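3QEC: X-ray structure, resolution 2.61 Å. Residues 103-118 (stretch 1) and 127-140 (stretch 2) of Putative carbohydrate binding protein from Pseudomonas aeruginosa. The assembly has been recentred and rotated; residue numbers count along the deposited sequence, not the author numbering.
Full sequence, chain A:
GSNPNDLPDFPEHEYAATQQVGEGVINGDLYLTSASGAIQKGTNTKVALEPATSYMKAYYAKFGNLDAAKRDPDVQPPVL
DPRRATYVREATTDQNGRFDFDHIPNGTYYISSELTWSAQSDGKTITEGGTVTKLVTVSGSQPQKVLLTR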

ATOM      1  N   HIS A 103     -16.763  -4.250   4.657  1.00 59.08           N
ATOM      2  CA  HIS A 103     -16.859  -4.126   6.120  1.00 57.27           C
ATOM      3  C   HIS A 103     -15.683  -3.320   6.725  1.00 60.37           C
ATOM      4  O   HIS A 103     -15.128  -3.691   7.762  1.00 60.88           O
ATOM      5  CB  HIS A 103     -16.998  -5.510   6.776  1.00 58.07           C
ATOM      6  CG  HIS A 103     -18.273  -6.195   6.394  1.00 62.52           C
ATOM      7  ND1 HIS A 103     -18.301  -7.173   5.413  1.00 65.26           N
ATOM      8  CD2 HIS A 103     -19.539  -5.949   6.799  1.00 64.11           C
ATOM      9  CE1 HIS A 103     -19.572  -7.519   5.286  1.00 65.43           C
ATOM     10  NE2 HIS A 103     -20.355  -6.805   6.096  1.00 65.49           N
ATOM     11  N   ILE A 104     -15.341  -2.186   6.088  1.00 55.09           N
ATOM     12  CA  ILE A 104     -14.261  -1.321   6.545  1.00 52.96           C
ATOM     13  C   ILE A 104     -14.765  -0.380   7.661  1.00 57.12           C
ATOM     14  O   ILE A 104     -15.683   0.426   7.442  1.00 56.78           O
ATOM     15  CB  ILE A 104     -13.578  -0.540   5.368  1.00 54.88           C
ATOM     16  CG1 ILE A 104     -12.932  -1.492   4.341  1.00 54.63           C
ATOM     17  CG2 ILE A 104     -12.553   0.514   5.859  1.00 54.27           C
ATOM     18  CD1 ILE A 104     -12.144  -2.702   4.932  1.00 55.93           C
ATOM     19  N   PRO A 105     -14.111  -0.435   8.847  1.00 53.53           N
ATOM     20  CA  PRO A 105     -14.490   0.463   9.948  1.00 52.42           C
ATOM     21  C   PRO A 105     -14.187   1.934   9.686  1.00 56.92           C
ATOM     22  O   PRO A 105     -13.352   2.273   8.848  1.00 57.11           O
ATOM     23  CB  PRO A 105     -13.602  -0.023  11.106  1.00 52.95           C
ATOM     24  CG  PRO A 105     -13.238  -1.408  10.760  1.00 57.73           C
ATOM     25  CD  PRO A 105     -13.043  -1.357   9.279  1.00 54.29           C
ATOM     26  N   ASN A 106     -14.862   2.803  10.436  1.00 53.78           N
ATOM     27  CA  ASN A 106     -14.616   4.239  10.474  1.00 53.29           C
ATOM     28  C   ASN A 106     -13.194   4.432  10.982  1.00 58.08           C
ATOM     29  O   ASN A 106     -12.805   3.775  11.953  1.00 58.74           O
ATOM     30  CB  ASN A 106     -15.635   4.888  11.411  1.00 52.20           C
ATOM     31  CG  ASN A 106     -15.522   6.376  11.597  1.00 61.11           C
ATOM     32  OD1 ASN A 106     -16.378   7.137  11.159  1.00 59.01           O
ATOM     33  ND2 ASN A 106     -14.559   6.814  12.373  1.00 45.75           N
ATOM     34  N   GLY A 107     -12.421   5.279  10.309  1.00 53.56           N
ATOM     35  CA  GLY A 107     -11.041   5.532  10.694  1.00 51.60           C
ATOM     36  C   GLY A 107     -10.161   6.024   9.576  1.00 54.51           C
ATOM     37  O   GLY A 107     -10.651   6.324   8.489  1.00 54.55           O
ATOM     38  N   THR A 108      -8.851   6.138   9.852  1.00 52.36           N
ATOM     39  CA  THR A 108      -7.863   6.626   8.883  1.00 53.19           C
ATOM     40  C   THR A 108      -6.875   5.507   8.599  1.00 55.94           C
ATOM     41  O   THR A 108      -6.408   4.846   9.526  1.00 55.07           O
ATOM     42  CB  THR A 108      -7.213   7.932   9.348  1.00 60.93           C
ATOM     43  OG1 THR A 108      -8.255   8.796   9.841  1.00 65.11           O
ATOM     44  CG2 THR A 108      -6.465   8.641   8.198  1.00 55.16           C
ATOM     45  N   TYR A 109      -6.597   5.273   7.311  1.00 51.43           N
ATOM     46  CA  TYR A 109      -5.783   4.143   6.871  1.00 51.03           C
ATOM     47  C   TYR A 109      -4.697   4.482   5.883  1.00 56.17           C
ATOM     48  O   TYR A 109      -4.765   5.499   5.183  1.00 57.38           O
ATOM     49  CB  TYR A 109      -6.699   3.106   6.158  1.00 52.11           C
ATOM     50  CG  TYR A 109      -7.844   2.570   6.990  1.00 52.30           C
ATOM     51  CD1 TYR A 109      -9.046   3.263   7.085  1.00 53.74           C
ATOM     52  CD2 TYR A 109      -7.743   1.345   7.647  1.00 52.51           C
ATOM     53  CE1 TYR A 109     -10.097   2.782   7.861  1.00 54.07           C
ATOM     54  CE2 TYR A 109      -8.791   0.850   8.419  1.00 52.53           C
ATOM     55  CZ  TYR A 109      -9.959   1.580   8.535  1.00 58.20           C
ATOM     56  OH  TYR A 109     -10.990   1.105   9.295  1.00 59.82           O
ATOM     57  N   TYR A 110      -3.724   3.566   5.782  1.00 52.77           N
ATOM     58  CA  TYR A 110      -2.716   3.496   4.732  1.00 52.54           C
ATOM     59  C   TYR A 110      -3.184   2.407   3.809  1.00 56.65           C
ATOM     60  O   TYR A 110      -3.534   1.321   4.280  1.00 56.78           O
ATOM     61  CB  TYR A 110      -1.284   3.196   5.249  1.00 53.58           C
ATOM     62  CG  TYR A 110      -0.576   4.389   5.849  1.00 55.19           C
ATOM     63  CD1 TYR A 110      -0.309   5.526   5.089  1.00 57.16           C
ATOM     64  CD2 TYR A 110      -0.172   4.388   7.181  1.00 55.31           C
ATOM     65  CE1 TYR A 110       0.301   6.644   5.654  1.00 57.35           C
ATOM     66  CE2 TYR A 110       0.414   5.513   7.762  1.00 55.24           C
ATOM     67  CZ  TYR A 110       0.672   6.627   6.989  1.00 60.14           C
ATOM     68  OH  TYR A 110       1.281   7.720   7.560  1.00 62.58           O
ATOM     69  N   ILE A 111      -3.281   2.704   2.518  1.00 53.11           N
ATOM     70  CA  ILE A 111      -3.627   1.716   1.489  1.00 52.37           C
ATOM     71  C   ILE A 111      -2.324   1.599   0.658  1.00 56.74           C
ATOM     72  O   ILE A 111      -1.772   2.621   0.238  1.00 58.00           O
ATOM     73  CB  ILE A 111      -4.935   2.057   0.728  1.00 54.33           C
ATOM     74  CG1 ILE A 111      -5.409   0.883  -0.165  1.00 54.66           C
ATOM     75  CG2 ILE A 111      -4.890   3.431   0.007  1.00 54.37           C
ATOM     76  CD1 ILE A 111      -6.891   0.998  -0.599  1.00 54.78           C
ATOM     77  N   SER A 112      -1.746   0.394   0.597  1.00 52.39           N
ATOM     78  CA  SER A 112      -0.412   0.180   0.045  1.00 52.71           C
ATOM     79  C   SER A 112      -0.280  -1.089  -0.800  1.00 57.69           C
ATOM     80  O   SER A 112      -0.856  -2.127  -0.463  1.00 57.88           O
ATOM     81  CB  SER A 112       0.591   0.097   1.202  1.00 56.00           C
ATOM     82  OG  SER A 112       1.940   0.154   0.763  1.00 65.62           O
ATOM     83  N   SER A 113       0.554  -1.012  -1.858  1.00 54.29           N
ATOM     84  CA  SER A 113       0.848  -2.122  -2.768  1.00 55.08           C
ATOM     85  C   SER A 113       2.274  -2.027  -3.338  1.00 61.50           C
ATOM     86  O   SER A 113       2.948  -1.003  -3.172  1.00 61.75           O
ATOM     87  CB  SER A 113      -0.163  -2.165  -3.909  1.00 57.37           C
ATOM     88  OG  SER A 113      -0.143  -3.432  -4.548  1.00 64.17           O
ATOM     89  N   GLU A 114       2.731  -3.112  -3.985  1.00 59.08           N
ATOM     90  CA  GLU A 114       4.027  -3.202  -4.648  1.00 60.30           C
ATOM     91  C   GLU A 114       3.814  -3.782  -6.044  1.00 65.79           C
ATOM     92  O   GLU A 114       3.288  -4.885  -6.196  1.00 66.18           O
ATOM     93  CB  GLU A 114       5.026  -4.034  -3.827  1.00 62.43           C
ATOM     94  CG  GLU A 114       6.384  -4.217  -4.492  1.00 73.30           C
ATOM     95  CD  GLU A 114       7.556  -4.569  -3.592  1.00 97.22           C
ATOM     96  OE1 GLU A 114       7.394  -4.573  -2.352  1.00 95.23           O
ATOM     97  OE2 GLU A 114       8.659  -4.789  -4.135  1.00 99.97           O
ATOM     98  N   LEU A 115       4.192  -3.015  -7.060  1.00 62.70           N
ATOM     99  CA  LEU A 115       4.041  -3.415  -8.443  1.00 62.91           C
ATOM    100  C   LEU A 115       5.359  -3.192  -9.184  1.00 69.25           C
ATOM    101  O   LEU A 115       5.806  -2.057  -9.343  1.00 69.95           O
ATOM    102  CB  LEU A 115       2.866  -2.642  -9.084  1.00 61.55           C
ATOM    103  CG  LEU A 115       2.651  -2.771 -10.588  1.00 66.21           C
ATOM    104  CD1 LEU A 115       2.346  -4.218 -11.000  1.00 66.87           C
ATOM    105  CD2 LEU A 115       1.569  -1.831 -11.037  1.00 67.37           C
ATOM    106  N   THR A 116       5.996  -4.293  -9.595  1.00 67.18           N
ATOM    107  CA  THR A 116       7.253  -4.273 -10.340  1.00 68.09           C
ATOM    108  C   THR A 116       7.118  -5.145 -11.600  1.00 73.46           C
ATOM    109  O   THR A 116       6.295  -6.059 -11.649  1.00 73.93           O
ATOM    110  CB  THR A 116       8.457  -4.688  -9.459  1.00 73.53           C
ATOM    111  OG1 THR A 116       8.330  -6.051  -9.075  1.00 77.25           O
ATOM    112  CG2 THR A 116       8.613  -3.818  -8.215  1.00 65.97           C
ATOM    113  N   TRP A 117       7.893  -4.817 -12.631  1.00 70.98           N
ATOM    114  CA  TRP A 117       7.915  -5.535 -13.898  1.00 73.18           C
ATOM    115  C   TRP A 117       9.287  -5.331 -14.551  1.00 80.24           C
ATOM    116  O   TRP A 117      10.121  -4.582 -14.031  1.00 79.10           O
ATOM    117  CB  TRP A 117       6.744  -5.112 -14.817  1.00 72.38           C
ATOM    118  CG  TRP A 117       6.798  -3.683 -15.264  1.00 73.32           C
ATOM    119  CD1 TRP A 117       7.364  -3.206 -16.412  1.00 77.38           C
ATOM    120  CD2 TRP A 117       6.359  -2.533 -14.523  1.00 71.36           C
ATOM    121  NE1 TRP A 117       7.323  -1.831 -16.423  1.00 75.95           N
ATOM    122  CE2 TRP A 117       6.668  -1.392 -15.299  1.00 75.57           C
ATOM    123  CE3 TRP A 117       5.717  -2.355 -13.282  1.00 70.73           C
ATOM    124  CZ2 TRP A 117       6.356  -0.092 -14.877  1.00 73.06           C
ATOM    125  CZ3 TRP A 117       5.417  -1.069 -12.864  1.00 70.66           C
ATOM    126  CH2 TRP A 117       5.741   0.043 -13.654  1.00 71.56           C
ATOM    127  N   SER A 118       9.534  -6.030 -15.662  1.00 81.49           N
ATOM    128  CA  SER A 118      10.798  -5.984 -16.380  1.00 83.89           C
ATOM    129  C   SER A 118      10.685  -5.270 -17.708  1.00 91.96           C
ATOM    130  O   SER A 118       9.713  -5.437 -18.451  1.00 91.76           O
ATOM    131  CB  SER A 118      11.339  -7.389 -16.606  1.00 89.15           C
ATOM    132  OG  SER A 118      12.131  -7.770 -15.495  1.00 99.34           O
ATOM    133  N   THR A 127      14.594  -3.291 -13.938  1.00 84.23           N
ATOM    134  CA  THR A 127      13.429  -3.540 -13.075  1.00 81.42           C
ATOM    135  C   THR A 127      12.736  -2.189 -12.893  1.00 81.74           C
ATOM    136  O   THR A 127      13.386  -1.197 -12.534  1.00 80.84           O
ATOM    137  CB  THR A 127      13.789  -4.254 -11.770  1.00 82.65           C
ATOM    138  OG1 THR A 127      14.341  -5.526 -12.110  1.00 87.88           O
ATOM    139  CG2 THR A 127      12.583  -4.462 -10.871  1.00 72.06           C
ATOM    140  N   GLU A 128      11.444  -2.143 -13.241  1.00 75.76           N
ATOM    141  CA  GLU A 128      10.644  -0.925 -13.187  1.00 73.35           C
ATOM    142  C   GLU A 128       9.585  -1.023 -12.081  1.00 75.15           C
ATOM    143  O   GLU A 128       9.302  -2.114 -11.584  1.00 73.72           O
ATOM    144  CB  GLU A 128       9.997  -0.658 -14.558  1.00 75.00           C
ATOM    145  CG  GLU A 128      10.993  -0.326 -15.655  1.00 82.54           C
ATOM    146  CD  GLU A 128      10.529   0.743 -16.618  1.00 89.01           C
ATOM    147  OE1 GLU A 128      10.565   1.933 -16.241  1.00 80.60           O
ATOM    148  OE2 GLU A 128      10.129   0.396 -17.751  1.00 87.16           O
ATOM    149  N   GLY A 129       9.027   0.121 -11.701  1.00 71.08           N
ATOM    150  CA  GLY A 129       8.008   0.203 -10.659  1.00 68.98           C
ATOM    151  C   GLY A 129       8.584   0.185  -9.259  1.00 71.21           C
ATOM    152  O   GLY A 129       9.767   0.483  -9.052  1.00 71.85           O
ATOM    153  N   GLY A 130       7.732  -0.155  -8.302  1.00 65.09           N
ATOM    154  CA  GLY A 130       8.082  -0.199  -6.889  1.00 63.37           C
ATOM    155  C   GLY A 130       6.862  -0.130  -6.001  1.00 65.09           C
ATOM    156  O   GLY A 130       5.792  -0.628  -6.373  1.00 65.07           O
ATOM    157  N   THR A 131       7.015   0.487  -4.820  1.00 59.81           N
ATOM    158  CA  THR A 131       5.933   0.610  -3.839  1.00 58.22           C
ATOM    159  C   THR A 131       5.157   1.904  -4.054  1.00 61.82           C
ATOM    160  O   THR A 131       5.716   2.907  -4.526  1.00 61.49           O
ATOM    161  CB  THR A 131       6.465   0.517  -2.388  1.00 60.08           C
ATOM    162  OG1 THR A 131       7.452   1.527  -2.180  1.00 60.12           O
ATOM    163  CG2 THR A 131       7.063  -0.846  -2.059  1.00 55.44           C
ATOM    164  N   VAL A 132       3.855   1.865  -3.725  1.00 57.17           N
ATOM    165  CA  VAL A 132       2.947   3.008  -3.797  1.00 56.06           C
ATOM    166  C   VAL A 132       2.010   2.918  -2.566  1.00 59.95           C
ATOM    167  O   VAL A 132       1.449   1.853  -2.284  1.00 59.37           O
ATOM    168  CB  VAL A 132       2.211   3.166  -5.165  1.00 59.42           C
ATOM    169  CG1 VAL A 132       1.440   1.900  -5.569  1.00 59.57           C
ATOM    170  CG2 VAL A 132       1.313   4.412  -5.186  1.00 57.82           C
ATOM    171  N   THR A 133       1.924   4.025  -1.796  1.00 55.74           N
ATOM    172  CA  THR A 133       1.147   4.119  -0.554  1.00 54.41           C
ATOM    173  C   THR A 133       0.420   5.463  -0.485  1.00 58.82           C
ATOM    174  O   THR A 133       1.034   6.513  -0.690  1.00 58.13           O
ATOM    175  CB  THR A 133       2.101   3.931   0.653  1.00 57.15           C
ATOM    176  OG1 THR A 133       2.810   2.691   0.515  1.00 57.39           O
ATOM    177  CG2 THR A 133       1.401   4.007   2.003  1.00 49.45           C
ATOM    178  N   LYS A 134      -0.887   5.419  -0.166  1.00 55.52           N
ATOM    179  CA  LYS A 134      -1.741   6.604  -0.008  1.00 53.89           C
ATOM    180  C   LYS A 134      -2.525   6.536   1.307  1.00 56.90           C
ATOM    181  O   LYS A 134      -2.675   5.445   1.893  1.00 57.43           O
ATOM    182  CB  LYS A 134      -2.729   6.718  -1.198  1.00 55.46           C
ATOM    183  CG  LYS A 134      -2.085   7.005  -2.560  1.00 56.91           C
ATOM    184  CD  LYS A 134      -1.738   8.479  -2.734  1.00 60.58           C
ATOM    185  CE  LYS A 134      -0.946   8.741  -3.981  1.00 62.66           C
ATOM    186  NZ  LYS A 134      -0.735  10.191  -4.176  1.00 65.98           N
ATOM    187  N   LEU A 135      -3.037   7.694   1.762  1.00 50.92           N
ATOM    188  CA  LEU A 135      -3.913   7.796   2.927  1.00 49.84           C
ATOM    189  C   LEU A 135      -5.380   7.737   2.475  1.00 55.38           C
ATOM    190  O   LEU A 135      -5.744   8.432   1.511  1.00 55.33           O
ATOM    191  CB  LEU A 135      -3.673   9.117   3.693  1.00 49.61           C
ATOM    192  CG  LEU A 135      -2.475   9.230   4.662  1.00 54.27           C
ATOM    193  CD1 LEU A 135      -2.124  10.700   4.920  1.00 52.95           C
ATOM    194  CD2 LEU A 135      -2.757   8.525   6.015  1.00 55.33           C
ATOM    195  N   VAL A 136      -6.243   6.969   3.199  1.00 51.33           N
ATOM    196  CA  VAL A 136      -7.696   6.950   2.917  1.00 50.25           C
ATOM    197  C   VAL A 136      -8.455   7.115   4.258  1.00 55.57           C
ATOM    198  O   VAL A 136      -8.152   6.430   5.234  1.00 57.75           O
ATOM    199  CB  VAL A 136      -8.199   5.735   2.062  1.00 52.37           C
ATOM    200  CG1 VAL A 136      -7.740   4.396   2.624  1.00 51.43           C
ATOM    201  CG2 VAL A 136      -9.715   5.763   1.861  1.00 51.65           C
ATOM    202  N   THR A 137      -9.407   8.052   4.299  1.00 51.46           N
ATOM    203  CA  THR A 137     -10.256   8.341   5.456  1.00 51.79           C
ATOM    204  C   THR A 137     -11.653   7.737   5.238  1.00 55.68           C
ATOM    205  O   THR A 137     -12.216   7.830   4.142  1.00 55.27           O
ATOM    206  CB  THR A 137     -10.332   9.866   5.710  1.00 61.31           C
ATOM    207  OG1 THR A 137      -9.017  10.361   5.939  1.00 62.19           O
ATOM    208  CG2 THR A 137     -11.152  10.198   6.919  1.00 57.88           C
ATOM    209  N   VAL A 138     -12.213   7.121   6.291  1.00 51.98           N
ATOM    210  CA  VAL A 138     -13.534   6.499   6.215  1.00 51.50           C
ATOM    211  C   VAL A 138     -14.379   7.020   7.370  1.00 55.30           C
ATOM    212  O   VAL A 138     -13.985   6.843   8.519  1.00 55.40           O
ATOM    213  CB  VAL A 138     -13.446   4.942   6.188  1.00 54.23           C
ATOM    214  CG1 VAL A 138     -14.832   4.305   6.023  1.00 53.71           C
ATOM    215  CG2 VAL A 138     -12.493   4.464   5.080  1.00 53.86           C
ATOM    216  N   SER A 139     -15.516   7.682   7.059  1.00 51.83           N
ATOM    217  CA  SER A 139     -16.465   8.244   8.034  1.00 52.32           C
ATOM    218  C   SER A 139     -17.776   7.476   7.969  1.00 57.32           C
ATOM    219  O   SER A 139     -18.110   6.742   8.900  1.00 57.53           O
ATOM    220  CB  SER A 139     -16.686   9.732   7.784  1.00 57.92           C
ATOM    221  OG  SER A 139     -15.439  10.404   7.863  1.00 72.18           O
ATOM    222  N   GLY A 140     -18.483   7.625   6.854  1.00 54.33           N
ATOM    223  CA  GLY A 140     -19.688   6.876   6.547  1.00 54.56           C
ATOM    224  C   GLY A 140     -19.287   5.599   5.825  1.00 58.16           C
ATOM    225  O   GLY A 140     -18.100   5.242   5.791  1.00 57.61           O
TER

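Near the far end of this antiparallel pair, G129 sits under the indole of W117, where no side chain could fit: an ideal CB there would lie 2.2 Å from L115 O and 2.6 Å from W117 CZ3. Its positive phi of 81° also favours glycine. The W117 ring, with chi1 at 65° (p), leans toward the neighbouring strand, bringing W117 CZ3 to 3.6 Å from G129 CA. E128 CB lies over the face of the same indole, 3.8 Å from the centroid of the five-membered ring, a CH-pi contact in which an aliphatic CH meets the pi cloud.

The strands 107-118 and 127-138 run antiparallel at 179°, their axes approaching to 4.6 Å. Paired hydrogen bonds join every second residue of each strand. G107 N to V138 O and V138 N to G107 O are both 2.8 Å; Y109 N reaches V136 O at 2.8 Å, and V136 N returns to Y109 O at 2.9 Å. The ladder continues through I111 with K134, S113 with V132 and L115 with G130, ending at W117 with E128, where W117 N to E128 O stretches to 3.2 Å while E128 N to W117 O is 2.9 Å. The return bond from G130 N to L115 O, at 2.9 Å, is more bent, with an N-H...O angle of 137°. Between these pairs, CA-H...O contacts use the same carbonyls, such as T116 CA to E128 O at 3.2 Å and L135 CA to Y109 O at 3.3 Å.

The face carrying Y109, I111, V136 and V138 is apolar here. V136 CG1 meets both Y109 CB at 3.9 Å and I111 CG2 at 4.0 Å, while V138 CG2 touches Y109 CE1 and I104 CG2, each at 4.0 Å. These buried groups gain by excluding water. The Y109 hydroxyl is tied back within its own stretch, Y109 OH donating to P105 O at 2.7 Å, which anchors the ring beside V138. G107 opens the strand with phi/psi of 156/-173, where a CB would jam against the preceding carbonyl, so the backbone itself calls for glycine.

On the other face, Y110 slants toward the partner strand: Y110 CE1 packs 3.6 Å from L135 CD2 and Y110 CD1 lies 3.8 Å from T133 CG2. Next along, the closely spaced S112 and T133, a non-hydrogen-bonded backbone pair, bring their hydroxyls together instead, S112 OG lying 2.7 Å from T133 OG1. Further on, the aliphatic T131 CG2 lies 3.8 Å from E114 OE1.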